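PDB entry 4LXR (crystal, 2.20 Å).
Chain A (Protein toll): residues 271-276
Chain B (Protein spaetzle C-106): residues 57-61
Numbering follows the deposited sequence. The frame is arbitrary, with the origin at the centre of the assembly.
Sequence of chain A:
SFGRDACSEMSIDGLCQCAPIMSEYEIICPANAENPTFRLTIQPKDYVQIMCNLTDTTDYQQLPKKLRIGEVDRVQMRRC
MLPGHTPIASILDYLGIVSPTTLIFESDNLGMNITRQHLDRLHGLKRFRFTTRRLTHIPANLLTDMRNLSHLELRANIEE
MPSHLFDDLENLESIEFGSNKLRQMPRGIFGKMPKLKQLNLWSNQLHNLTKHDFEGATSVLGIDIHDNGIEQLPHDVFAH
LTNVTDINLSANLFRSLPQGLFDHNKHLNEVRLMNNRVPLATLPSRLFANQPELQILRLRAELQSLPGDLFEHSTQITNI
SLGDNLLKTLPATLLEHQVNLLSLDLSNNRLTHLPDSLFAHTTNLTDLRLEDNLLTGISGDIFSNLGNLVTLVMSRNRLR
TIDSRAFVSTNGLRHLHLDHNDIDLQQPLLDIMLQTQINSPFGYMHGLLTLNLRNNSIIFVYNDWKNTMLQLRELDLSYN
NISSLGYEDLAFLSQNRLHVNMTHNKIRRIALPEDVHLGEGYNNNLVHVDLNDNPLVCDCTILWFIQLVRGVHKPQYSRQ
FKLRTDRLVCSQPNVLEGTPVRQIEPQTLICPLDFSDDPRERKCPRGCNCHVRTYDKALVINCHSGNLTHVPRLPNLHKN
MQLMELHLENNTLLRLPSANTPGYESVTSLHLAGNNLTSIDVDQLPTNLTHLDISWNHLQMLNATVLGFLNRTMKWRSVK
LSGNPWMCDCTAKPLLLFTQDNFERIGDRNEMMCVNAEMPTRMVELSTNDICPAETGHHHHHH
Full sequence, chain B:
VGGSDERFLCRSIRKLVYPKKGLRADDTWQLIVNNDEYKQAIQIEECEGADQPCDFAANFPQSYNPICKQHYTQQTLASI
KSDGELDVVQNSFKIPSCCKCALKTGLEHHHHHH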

# COMPACT_ATOMS: atom_id res chain seq x y z
N VAL A 271 -20.80 -19.13 -12.96
CA VAL A 271 -21.90 -18.18 -13.10
C VAL A 271 -21.53 -16.86 -12.41
O VAL A 271 -21.01 -16.87 -11.29
CB VAL A 271 -23.24 -18.73 -12.54
CG1 VAL A 271 -24.34 -17.69 -12.67
CG2 VAL A 271 -23.65 -20.03 -13.27
N ARG A 272 -21.79 -15.75 -13.10
CA ARG A 272 -21.59 -14.40 -12.56
C ARG A 272 -22.91 -13.65 -12.49
O ARG A 272 -23.59 -13.46 -13.52
CB ARG A 272 -20.62 -13.62 -13.44
CG ARG A 272 -19.18 -14.08 -13.38
CD ARG A 272 -18.39 -13.48 -14.54
NE ARG A 272 -17.04 -14.03 -14.62
CZ ARG A 272 -16.06 -13.50 -15.33
NH1 ARG A 272 -16.29 -12.38 -16.02
NH2 ARG A 272 -14.86 -14.07 -15.36
N LEU A 273 -23.29 -13.24 -11.29
CA LEU A 273 -24.37 -12.28 -11.12
C LEU A 273 -23.85 -11.16 -10.22
O LEU A 273 -24.12 -11.14 -9.02
CB LEU A 273 -25.64 -12.93 -10.54
CG LEU A 273 -26.92 -12.11 -10.79
CD1 LEU A 273 -28.16 -12.97 -10.90
CD2 LEU A 273 -27.14 -11.03 -9.74
N MET A 274 -23.11 -10.24 -10.82
CA MET A 274 -22.43 -9.17 -10.10
C MET A 274 -23.10 -7.83 -10.38
O MET A 274 -23.62 -7.61 -11.46
CB MET A 274 -20.96 -9.12 -10.55
CG MET A 274 -20.23 -10.46 -10.38
SD MET A 274 -18.75 -10.56 -11.38
CE MET A 274 -17.77 -9.26 -10.60
N ASN A 275 -23.09 -6.93 -9.39
CA ASN A 275 -23.56 -5.57 -9.60
C ASN A 275 -24.96 -5.48 -10.19
O ASN A 275 -25.23 -4.71 -11.11
CB ASN A 275 -22.58 -4.79 -10.47
CG ASN A 275 -21.23 -4.66 -9.81
OD1 ASN A 275 -21.13 -4.16 -8.67
ND2 ASN A 275 -20.19 -5.13 -10.49
N ASN A 276 -25.86 -6.29 -9.65
CA ASN A 276 -27.25 -6.11 -9.95
C ASN A 276 -27.61 -4.67 -9.54
O ASN A 276 -27.13 -4.17 -8.52
CB ASN A 276 -28.05 -7.15 -9.17
CG ASN A 276 -29.46 -7.32 -9.69
OD1 ASN A 276 -29.67 -7.87 -10.77
ND2 ASN A 276 -30.43 -6.88 -8.91
N ALA B 57 -10.63 -8.81 -12.09
CA ALA B 57 -10.47 -9.70 -13.21
C ALA B 57 -11.81 -10.30 -13.59
O ALA B 57 -12.05 -10.58 -14.75
CB ALA B 57 -9.46 -10.81 -12.87
N ALA B 58 -12.68 -10.47 -12.60
CA ALA B 58 -14.00 -11.07 -12.78
C ALA B 58 -15.06 -10.10 -13.30
O ALA B 58 -16.24 -10.46 -13.37
CB ALA B 58 -14.46 -11.67 -11.46
N ASN B 59 -14.66 -8.88 -13.65
CA ASN B 59 -15.59 -7.80 -13.95
C ASN B 59 -15.73 -7.51 -15.44
O ASN B 59 -16.44 -6.58 -15.82
CB ASN B 59 -15.13 -6.51 -13.24
CG ASN B 59 -15.41 -6.53 -11.75
OD1 ASN B 59 -14.76 -7.25 -10.97
ND2 ASN B 59 -16.42 -5.76 -11.34
N PHE B 60 -15.03 -8.27 -16.28
CA PHE B 60 -14.94 -7.99 -17.71
C PHE B 60 -15.79 -8.99 -18.48
O PHE B 60 -16.17 -10.00 -17.92
CB PHE B 60 -13.47 -7.98 -18.16
CG PHE B 60 -12.69 -6.84 -17.55
CD1 PHE B 60 -12.91 -5.53 -17.98
CD2 PHE B 60 -11.80 -7.06 -16.51
CE1 PHE B 60 -12.23 -4.47 -17.42
CE2 PHE B 60 -11.11 -6.00 -15.92
CZ PHE B 60 -11.33 -4.71 -16.38
N PRO B 61 -16.11 -8.70 -19.76
CA PRO B 61 -17.02 -9.64 -20.43
C PRO B 61 -16.39 -11.00 -20.63
O PRO B 61 -15.16 -11.10 -20.60
CB PRO B 61 -17.30 -8.97 -21.79
CG PRO B 61 -16.92 -7.50 -21.59
CD PRO B 61 -15.78 -7.54 -20.60
O HOH W 1 -17.66 -5.58 -8.70

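Small patches of a receptor–ligand interface often rely on long side chains from one partner reaching exposed backbone carbonyls of the other, and this contact between Toll and Spaetzle illustrates the principle. CA of Met A274 and CA of Asn B59 lie 8.0 Å apart, so side chains must span the gap. In the strand, Arg A272 points toward the Spaetzle stretch, while Val A271 and Leu A273 are buried and out of its reach; Met A274, just past the strand's end, points toward it as well. Together the two stretches bury 244 Å².

Along chain B, Ala B57 contributes almost nothing, and the contact proper begins at Ala B58. Its CA-to-CB bond points sideways to the Toll stretch, with CB 4.2 Å from CE of Met A274, a modest apolar contact. Its carbonyl is approached by two side chains: SD of Met A274 lies 3.2 Å from Ala B58 O, and NH1 of Arg A272 lies 3.3 Å from the same oxygen. The latter pair is poorly angled for a hydrogen bond, the oxygen sitting over a face of the guanidinium.

Asn B59 starts out away from the Toll stretch, but the end of its side chain comes nearer. Its OD1 is 3.6 Å from CE of Met A274, whose flexible thioether thus touches two successive residues. ND2 of Asn B59 and ND2 of Asn A275, both donors, stand 3.9 Å apart; a water resolves the mismatch by accepting from each, at 2.9 Å from Asn B59 ND2 and 3.1 Å from Asn A275 ND2.

At Phe B60 the CA-to-CB bond points away and the backbone makes the approach: its O lies 3.0 Å from NH1 of Arg A272, near the guanidinium plane. The largely extended arginine, m at chi1 and t at chi2 and chi3, carries its charged end to this carbonyl.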